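Local coordinates for DUF6844 domain-containing protein (Francisella tularensis subsp. tularensis, PDB 4QVR) that is of unknown function but belongs to the DUF6844 family and is probably exported by way of an N-terminal signal peptide, at residues A[116-127]-A[263-273]; A[251-259]-A[313-321]. One frame throughout, in Å; residues are numbered along the deposited sequence. Where two conformers were deposited one is given.

How the contacts relate
Both contacts are largely buried, each centred about 9 Å from the chain centre, and they are coupled through the three-stranded antiparallel sheet 117-126, 264-273, 251-261. Contact 1 joins an outer strand to the central one; 251-259, which carries contact 2, pairs with the other edge of that central strand, for example through I272 O and L252 N at 2.8 Å. Contact 1 is regular antiparallel backbone pairing, its axes at 163°, whose ends reach solvent. Contact 2, by contrast, is made between strand 251-259 and a loop leading into strand 318-321 of the other sheet: the two strands cross at 97°, and side-chain hydrogen bonds, an arginine and waters replace the backbone ladder.

Contact 1 (A[116-127]-A[263-273]); sequences DYVGSAIGTASV and GNAAIGVVVIY
V271 and G119 exchange a reciprocal pair of backbone hydrogen bonds, G119 N to V271 O at 3.0 Å and V271 N to G119 O at 2.9 Å, and the pattern repeats at A121/V269, G123/I267 and A125/A265. The strand axes run antiparallel at 163° and come within 4.7 Å. The more buried face carries A121, A265, I267, V269 and V271; A121, I267 and V269 meet helix 134-159. With CG anti to the backbone N (chi1 175°), the partly exposed Y117 lays its ring along this face towards G119, whose lack of a side chain admits the phenol; V271 CG2 meets the ring edge 4.5 Å from Y117 CE1. Y153 and F156 of the helix pack edge-to-face with the same ring. On the other face S120, I122 and T124 are partly exposed, yet it holds the closest side-chain pair, T124 CG2 to A266 CB at 3.5 Å; V118 CG1 and V270 CG1 make ordinary van der Waals contact at 4.2 Å. The pairing continues to V127 N and G263 O (3.0 Å), though S126 and G263 are exposed. Cohesion thus comes chiefly from main-chain bonds, and A121 meeting A149 is consistent with close helix packing.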
loop_
_atom_site.group_PDB
_atom_site.type_symbol
_atom_site.label_atom_id
_atom_site.label_comp_id
_atom_site.label_asym_id
_atom_site.label_seq_id
_atom_site.Cartn_x
_atom_site.Cartn_y
_atom_site.Cartn_z
ATOM N N ASP A 116 0.390 -0.149 16.435
ATOM C CA ASP A 116 0.218 1.264 16.820
ATOM C C ASP A 116 -0.675 2.020 15.855
ATOM O O ASP A 116 -1.259 3.043 16.210
ATOM C CB ASP A 116 1.550 2.003 16.903
ATOM C CG ASP A 116 2.472 1.461 17.988
ATOM O OD1 ASP A 116 2.000 0.845 18.990
ATOM O OD2 ASP A 116 3.689 1.689 17.836
ATOM N N TYR A 117 -0.770 1.543 14.629
ATOM C CA TYR A 117 -1.646 2.191 13.659
ATOM C C TYR A 117 -2.273 1.136 12.761
ATOM O O TYR A 117 -1.581 0.237 12.280
ATOM C CB TYR A 117 -0.870 3.221 12.815
ATOM C CG TYR A 117 -1.688 3.870 11.701
ATOM C CD1 TYR A 117 -1.848 3.231 10.489
ATOM C CD2 TYR A 117 -2.325 5.071 11.894
ATOM C CE1 TYR A 117 -2.622 3.775 9.480
ATOM C CE2 TYR A 117 -3.090 5.646 10.890
ATOM C CZ TYR A 117 -3.227 4.996 9.687
ATOM O OH TYR A 117 -3.970 5.555 8.696
ATOM N N VAL A 118 -3.580 1.264 12.545
ATOM C CA VAL A 118 -4.311 0.391 11.641
ATOM C C VAL A 118 -5.181 1.286 10.800
ATOM O O VAL A 118 -5.903 2.136 11.319
ATOM C CB VAL A 118 -5.196 -0.634 12.391
ATOM C CG1 VAL A 118 -5.896 -1.570 11.402
ATOM C CG2 VAL A 118 -4.367 -1.463 13.342
ATOM N N GLY A 119 -5.137 1.077 9.496
ATOM C CA GLY A 119 -5.906 1.877 8.580
ATOM C C GLY A 119 -6.577 1.030 7.518
ATOM O O GLY A 119 -6.242 -0.132 7.294
ATOM N N SER A 120 -7.563 1.609 6.887
ATOM C CA SER A 120 -8.228 0.933 5.796
ATOM C C SER A 120 -8.608 1.955 4.696
ATOM O O SER A 120 -8.820 3.146 4.984
ATOM C CB SER A 120 -9.433 0.160 6.323
ATOM O OG SER A 120 -10.377 1.015 6.893
ATOM N N ALA A 121 -8.625 1.500 3.442
ATOM C CA ALA A 121 -8.980 2.349 2.292
ATOM C C ALA A 121 -9.527 1.528 1.155
ATOM O O ALA A 121 -9.289 0.352 1.030
ATOM C CB ALA A 121 -7.791 3.160 1.796
ATOM N N ILE A 122 -10.296 2.189 0.318
ATOM C CA ILE A 122 -10.946 1.552 -0.774
ATOM C C ILE A 122 -10.583 2.275 -2.033
ATOM O O ILE A 122 -10.347 3.458 -1.997
ATOM C CB ILE A 122 -12.449 1.693 -0.551
ATOM C CG1 ILE A 122 -12.867 0.811 0.612
ATOM C CG2 ILE A 122 -13.261 1.400 -1.821
ATOM C CD1 ILE A 122 -14.307 1.043 1.026
ATOM N N GLY A 123 -10.535 1.543 -3.137
ATOM C CA GLY A 123 -10.328 2.112 -4.454
ATOM C C GLY A 123 -11.311 1.371 -5.357
ATOM O O GLY A 123 -11.687 0.222 -5.037
ATOM N N THR A 124 -11.775 2.038 -6.427
ATOM C CA THR A 124 -12.716 1.460 -7.409
ATOM C C THR A 124 -12.363 1.856 -8.851
ATOM O O THR A 124 -11.836 2.926 -9.100
ATOM C CB THR A 124 -14.173 1.907 -7.167
ATOM O OG1 THR A 124 -14.304 3.319 -7.409
ATOM C CG2 THR A 124 -14.594 1.581 -5.743
ATOM N N ALA A 125 -12.709 0.996 -9.797
ATOM C CA ALA A 125 -12.416 1.224 -11.203
ATOM C C ALA A 125 -13.542 0.631 -11.966
ATOM O O ALA A 125 -14.156 -0.309 -11.481
ATOM C CB ALA A 125 -11.124 0.550 -11.603
ATOM N N SER A 126 -13.829 1.163 -13.158
ATOM C CA SER A 126 -14.933 0.625 -13.968
ATOM C C SER A 126 -14.429 -0.594 -14.665
ATOM O O SER A 126 -13.218 -0.741 -14.839
ATOM C CB SER A 126 -15.384 1.629 -15.024
ATOM O OG SER A 126 -15.602 2.891 -14.430
ATOM N N VAL A 127 -15.343 -1.489 -15.021
ATOM C CA VAL A 127 -14.996 -2.664 -15.827
ATOM C C VAL A 127 -15.739 -2.478 -17.147
ATOM O O VAL A 127 -16.636 -1.629 -17.219
ATOM C CB VAL A 127 -15.420 -4.004 -15.191
ATOM C CG1 VAL A 127 -14.714 -4.222 -13.881
ATOM C CG2 VAL A 127 -16.933 -4.086 -15.020
ATOM N N GLY A 263 -21.200 -2.459 -12.166
ATOM C CA GLY A 263 -20.228 -2.233 -13.232
ATOM C C GLY A 263 -18.819 -1.849 -12.781
ATOM O O GLY A 263 -18.011 -1.444 -13.610
ATOM N N ASN A 264 -18.518 -1.972 -11.488
ATOM C CA ASN A 264 -17.172 -1.667 -10.968
ATOM C C ASN A 264 -16.534 -2.783 -10.233
ATOM O O ASN A 264 -17.198 -3.736 -9.795
ATOM C CB ASN A 264 -17.233 -0.520 -9.957
ATOM C CG ASN A 264 -17.619 0.789 -10.592
ATOM O OD1 ASN A 264 -17.040 1.203 -11.607
ATOM N ND2 ASN A 264 -18.593 1.459 -9.997
ATOM N N ALA A 265 -15.221 -2.649 -10.070
ATOM C CA ALA A 265 -14.460 -3.547 -9.249
ATOM C C ALA A 265 -13.979 -2.638 -8.132
ATOM O O ALA A 265 -13.473 -1.564 -8.394
ATOM C CB ALA A 265 -13.288 -4.139 -9.998
ATOM N N ALA A 266 -14.162 -3.056 -6.896
ATOM C CA ALA A 266 -13.767 -2.272 -5.750
ATOM C C ALA A 266 -12.850 -3.135 -4.869
ATOM O O ALA A 266 -13.122 -4.344 -4.625
ATOM C CB ALA A 266 -14.998 -1.848 -4.968
ATOM N N ILE A 267 -11.758 -2.539 -4.432
ATOM C CA ILE A 267 -10.801 -3.232 -3.574
ATOM C C ILE A 267 -10.652 -2.494 -2.236
ATOM O O ILE A 267 -10.542 -1.274 -2.208
ATOM C CB ILE A 267 -9.382 -3.231 -4.220
ATOM C CG1 ILE A 267 -9.305 -4.047 -5.513
ATOM C CG2 ILE A 267 -8.334 -3.750 -3.268
ATOM C CD1 ILE A 267 -9.334 -5.542 -5.341
ATOM N N GLY A 268 -10.583 -3.241 -1.133
ATOM C CA GLY A 268 -10.325 -2.654 0.166
ATOM C C GLY A 268 -8.996 -3.211 0.660
ATOM O O GLY A 268 -8.634 -4.348 0.372
ATOM N N VAL A 269 -8.225 -2.397 1.345
ATOM C CA VAL A 269 -6.944 -2.854 1.866
ATOM C C VAL A 269 -6.877 -2.382 3.306
ATOM O O VAL A 269 -7.329 -1.288 3.628
ATOM C CB VAL A 269 -5.755 -2.341 1.031
ATOM C CG1 VAL A 269 -5.741 -0.832 0.991
ATOM C CG2 VAL A 269 -4.412 -2.868 1.579
ATOM N N VAL A 270 -6.434 -3.286 4.168
ATOM C CA VAL A 270 -6.224 -3.003 5.567
ATOM C C VAL A 270 -4.714 -2.972 5.700
ATOM O O VAL A 270 -4.044 -3.916 5.289
ATOM C CB VAL A 270 -6.800 -4.132 6.462
ATOM C CG1 VAL A 270 -6.396 -3.948 7.930
ATOM C CG2 VAL A 270 -8.307 -4.165 6.379
ATOM N N VAL A 271 -4.184 -1.884 6.254
ATOM C CA VAL A 271 -2.738 -1.743 6.488
ATOM C C VAL A 271 -2.431 -1.571 8.001
ATOM O O VAL A 271 -3.292 -1.141 8.777
ATOM C CB VAL A 271 -2.115 -0.560 5.710
ATOM C CG1 VAL A 271 -2.237 -0.730 4.183
ATOM C CG2 VAL A 271 -2.689 0.794 6.151
ATOM N N ILE A 272 -1.215 -1.962 8.406
ATOM C CA ILE A 272 -0.756 -1.792 9.767
ATOM C C ILE A 272 0.613 -1.141 9.688
ATOM O O ILE A 272 1.297 -1.295 8.695
ATOM C CB ILE A 272 -0.550 -3.123 10.502
ATOM C CG1 ILE A 272 0.588 -3.889 9.824
ATOM C CG2 ILE A 272 -1.853 -3.876 10.578
ATOM C CD1 ILE A 272 0.905 -5.220 10.410
ATOM N N TYR A 273 0.995 -0.401 10.727
ATOM C CA TYR A 273 2.315 0.184 10.801
ATOM C C TYR A 273 3.137 -0.578 11.821
ATOM O O TYR A 273 2.644 -0.880 12.900
ATOM C CB TYR A 273 2.297 1.649 11.239
ATOM C CG TYR A 273 3.718 2.166 11.377
ATOM C CD1 TYR A 273 4.446 2.524 10.268
ATOM C CD2 TYR A 273 4.346 2.248 12.620
ATOM C CE1 TYR A 273 5.759 2.973 10.376
ATOM C CE2 TYR A 273 5.648 2.713 12.740
ATOM C CZ TYR A 273 6.355 3.063 11.599
ATOM O OH TYR A 273 7.667 3.497 11.685
#

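Contact 2 (A[251-259]-A[313-321])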
loop_
_atom_site.group_PDB
_atom_site.type_symbol
_atom_site.label_atom_id
_atom_site.label_comp_id
_atom_site.label_asym_id
_atom_site.label_seq_id
_atom_site.Cartn_x
_atom_site.Cartn_y
_atom_site.Cartn_z
ATOM N N LEU A 251 4.684 0.782 6.865
ATOM C CA LEU A 251 3.230 0.658 6.632
ATOM C C LEU A 251 3.036 -0.519 5.670
ATOM O O LEU A 251 3.390 -0.455 4.514
ATOM C CB LEU A 251 2.653 1.940 6.054
ATOM C CG LEU A 251 1.124 1.952 6.011
ATOM C CD1 LEU A 251 0.552 2.063 7.416
ATOM C CD2 LEU A 251 0.640 3.115 5.195
ATOM N N LEU A 252 2.470 -1.599 6.162
ATOM C CA LEU A 252 2.365 -2.824 5.388
ATOM C C LEU A 252 0.919 -3.308 5.186
ATOM O O LEU A 252 0.123 -3.237 6.120
ATOM C CB LEU A 252 3.101 -3.860 6.207
ATOM C CG LEU A 252 3.521 -5.191 5.647
ATOM C CD1 LEU A 252 4.690 -4.959 4.702
ATOM C CD2 LEU A 252 3.936 -6.083 6.804
ATOM N N PRO A 253 0.573 -3.792 3.971
ATOM C CA PRO A 253 -0.788 -4.330 3.816
ATOM C C PRO A 253 -0.857 -5.669 4.495
ATOM O O PRO A 253 0.131 -6.419 4.471
ATOM C CB PRO A 253 -0.958 -4.533 2.299
ATOM C CG PRO A 253 0.313 -4.094 1.655
ATOM C CD PRO A 253 1.218 -3.481 2.688
ATOM N N ILE A 254 -1.986 -5.998 5.100
ATOM C CA ILE A 254 -2.086 -7.314 5.721
ATOM C C ILE A 254 -3.245 -8.136 5.230
ATOM O O ILE A 254 -3.208 -9.353 5.362
ATOM C CB ILE A 254 -2.046 -7.267 7.253
ATOM C CG1 ILE A 254 -3.158 -6.396 7.806
ATOM C CG2 ILE A 254 -0.673 -6.769 7.719
ATOM C CD1 ILE A 254 -3.219 -6.480 9.311
ATOM N N LYS A 255 -4.231 -7.479 4.616
ATOM C CA LYS A 255 -5.375 -8.140 4.082
ATOM C C LYS A 255 -6.028 -7.261 3.024
ATOM O O LYS A 255 -6.117 -6.043 3.187
ATOM C CB LYS A 255 -6.381 -8.323 5.221
ATOM C CG LYS A 255 -7.632 -9.134 4.874
ATOM C CD LYS A 255 -7.275 -10.607 4.743
ATOM C CE LYS A 255 -8.396 -11.388 4.093
ATOM N NZ LYS A 255 -7.966 -12.769 3.816
ATOM N N THR A 256 -6.457 -7.866 1.916
ATOM C CA THR A 256 -7.175 -7.144 0.882
ATOM C C THR A 256 -8.457 -7.885 0.641
ATOM O O THR A 256 -8.531 -9.067 0.951
ATOM C CB THR A 256 -6.409 -7.051 -0.425
ATOM O OG1 THR A 256 -5.903 -8.346 -0.774
ATOM C CG2 THR A 256 -5.243 -6.103 -0.280
ATOM N N PHE A 257 -9.444 -7.184 0.074
ATOM C CA PHE A 257 -10.766 -7.722 -0.237
ATOM C C PHE A 257 -11.262 -7.160 -1.569
ATOM O O PHE A 257 -10.962 -6.012 -1.906
ATOM C CB PHE A 257 -11.805 -7.268 0.799
ATOM C CG PHE A 257 -11.527 -7.736 2.193
ATOM C CD1 PHE A 257 -12.004 -8.962 2.630
ATOM C CD2 PHE A 257 -10.839 -6.936 3.076
ATOM C CE1 PHE A 257 -11.760 -9.398 3.918
ATOM C CE2 PHE A 257 -10.596 -7.363 4.359
ATOM C CZ PHE A 257 -11.051 -8.597 4.776
ATOM N N VAL A 258 -12.028 -7.951 -2.309
ATOM C CA VAL A 258 -12.544 -7.491 -3.599
ATOM C C VAL A 258 -14.049 -7.647 -3.671
ATOM O O VAL A 258 -14.598 -8.618 -3.172
ATOM C CB VAL A 258 -11.905 -8.232 -4.794
ATOM C CG1 VAL A 258 -12.177 -9.725 -4.749
ATOM C CG2 VAL A 258 -12.411 -7.655 -6.107
ATOM N N VAL A 259 -14.709 -6.656 -4.265
ATOM C CA VAL A 259 -16.137 -6.699 -4.471
ATOM C C VAL A 259 -16.475 -6.176 -5.881
ATOM O O VAL A 259 -15.902 -5.195 -6.342
ATOM C CB VAL A 259 -16.908 -5.820 -3.457
ATOM C CG1 VAL A 259 -18.416 -5.905 -3.703
ATOM C CG2 VAL A 259 -16.647 -6.244 -2.052
HETATM N N MSE A 313 -8.539 -14.990 -5.065
HETATM C CA MSE A 313 -9.030 -13.892 -5.878
HETATM C C MSE A 313 -8.957 -12.525 -5.257
HETATM O O MSE A 313 -8.851 -11.514 -5.982
HETATM C CB MSE A 313 -10.480 -14.147 -6.248
HETATM C CG MSE A 313 -10.598 -15.195 -7.340
HETATM SE SE MSE A 313 -10.185 -14.447 -9.138
HETATM C CE MSE A 313 -11.962 -13.624 -9.389
ATOM N N GLY A 314 -8.994 -12.478 -3.927
ATOM C CA GLY A 314 -9.021 -11.210 -3.200
ATOM C C GLY A 314 -7.698 -10.695 -2.760
ATOM O O GLY A 314 -7.625 -9.613 -2.203
ATOM N N ASP A 315 -6.652 -11.473 -3.032
ATOM C CA ASP A 315 -5.293 -11.147 -2.688
ATOM C C ASP A 315 -4.586 -10.240 -3.713
ATOM O O ASP A 315 -4.275 -10.644 -4.847
ATOM C CB ASP A 315 -4.488 -12.419 -2.546
ATOM C CG ASP A 315 -4.928 -13.277 -1.345
ATOM O OD1 ASP A 315 -5.399 -12.711 -0.322
ATOM O OD2 ASP A 315 -4.753 -14.530 -1.422
ATOM N N TYR A 316 -4.302 -9.024 -3.264
ATOM C CA TYR A 316 -3.610 -8.010 -4.030
ATOM C C TYR A 316 -2.438 -7.433 -3.199
ATOM O O TYR A 316 -2.440 -7.500 -1.942
ATOM C CB TYR A 316 -4.600 -6.905 -4.386
ATOM C CG TYR A 316 -5.533 -7.297 -5.491
ATOM C CD1 TYR A 316 -6.661 -8.051 -5.236
ATOM C CD2 TYR A 316 -5.272 -6.936 -6.804
ATOM C CE1 TYR A 316 -7.513 -8.429 -6.265
ATOM C CE2 TYR A 316 -6.122 -7.318 -7.834
ATOM C CZ TYR A 316 -7.231 -8.075 -7.548
ATOM O OH TYR A 316 -8.080 -8.474 -8.556
ATOM N N GLY A 317 -1.445 -6.885 -3.890
ATOM C CA GLY A 317 -0.324 -6.257 -3.223
ATOM C C GLY A 317 0.756 -7.191 -2.772
ATOM O O GLY A 317 0.913 -8.285 -3.322
ATOM N N ILE A 318 1.522 -6.734 -1.781
ATOM C CA ILE A 318 2.621 -7.499 -1.222
ATOM C C ILE A 318 2.337 -7.849 0.232
ATOM O O ILE A 318 1.472 -7.238 0.881
ATOM C CB ILE A 318 3.953 -6.725 -1.326
ATOM C CG1 ILE A 318 4.023 -5.545 -0.353
ATOM C CG2 ILE A 318 4.151 -6.222 -2.732
ATOM C CD1 ILE A 318 4.368 -5.950 1.061
ATOM N N ARG A 319 3.041 -8.864 0.724
ATOM C CA ARG A 319 2.929 -9.290 2.119
ATOM C C ARG A 319 4.302 -9.668 2.596
ATOM O O ARG A 319 5.131 -10.095 1.808
ATOM C CB ARG A 319 2.055 -10.546 2.276
ATOM C CG ARG A 319 0.603 -10.439 1.830
ATOM C CD ARG A 319 -0.234 -9.509 2.704
ATOM N NE ARG A 319 -1.576 -9.531 2.176
ATOM C CZ ARG A 319 -2.010 -8.783 1.182
ATOM N NH1 ARG A 319 -1.238 -7.856 0.629
ATOM N NH2 ARG A 319 -3.251 -8.946 0.756
ATOM N N VAL A 320 4.535 -9.537 3.890
ATOM C CA VAL A 320 5.776 -9.970 4.457
ATOM C C VAL A 320 5.479 -11.189 5.283
ATOM O O VAL A 320 4.517 -11.222 6.041
ATOM C CB VAL A 320 6.446 -8.908 5.340
ATOM C CG1 VAL A 320 7.666 -9.489 6.028
ATOM C CG2 VAL A 320 6.855 -7.707 4.501
ATOM N N GLY A 321 6.313 -12.202 5.114
ATOM C CA GLY A 321 6.197 -13.427 5.875
ATOM C C GLY A 321 7.577 -13.837 6.348
ATOM O O GLY A 321 8.584 -13.171 6.043
HETATM O O HOH W 1 1.910 -8.321 5.164
HETATM O O HOH W 2 -3.581 -11.450 3.439
HETATM O O HOH W 3 -5.499 -10.692 1.378
#
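T256 OG1 is the polar hub shared with 313-321. It donates to G314 O at 2.6 Å, in the carbonyl plane and on a lone pair, and accepts Y316 N at 3.0 Å; R319 NH2, at the guanidinium edge, adds a weak bond. A chi1 of 48° sets this hydroxyl between backbone N and carbonyl carbon, while the methyl CG2 lies 3.5 Å from Y316 O. Around the hub, the bend at chi2 (-68°) turns the R319 guanidinium back over its own segment, where NH1 binds two carbonyls, Y316 O at 2.9 Å and I318 O at 2.8 Å, the latter approached from above the carbonyl plane. These bonds fix the rotation of the guanidinium, and P253 CB packs obliquely 3.7 Å from R319 NH1. The strand itself explains the presentation: V270 of the neighbouring strand hydrogen-bonds to both I254 and K255, a classic beta bulge, which lets both these residues turn away while P253 and T256, on either side of them, point toward 313-321. At the far end the side chains of L252 and V320 cross at about a right angle, with L252 CD1 3.5 Å from V320 CG2. Two waters complete the guanidinium edge. One joins I254 O to R319 NE; another links T256 N, R319 NH2 and D315 OD1, and the D315 carboxylate is in turn held by K307 and S81.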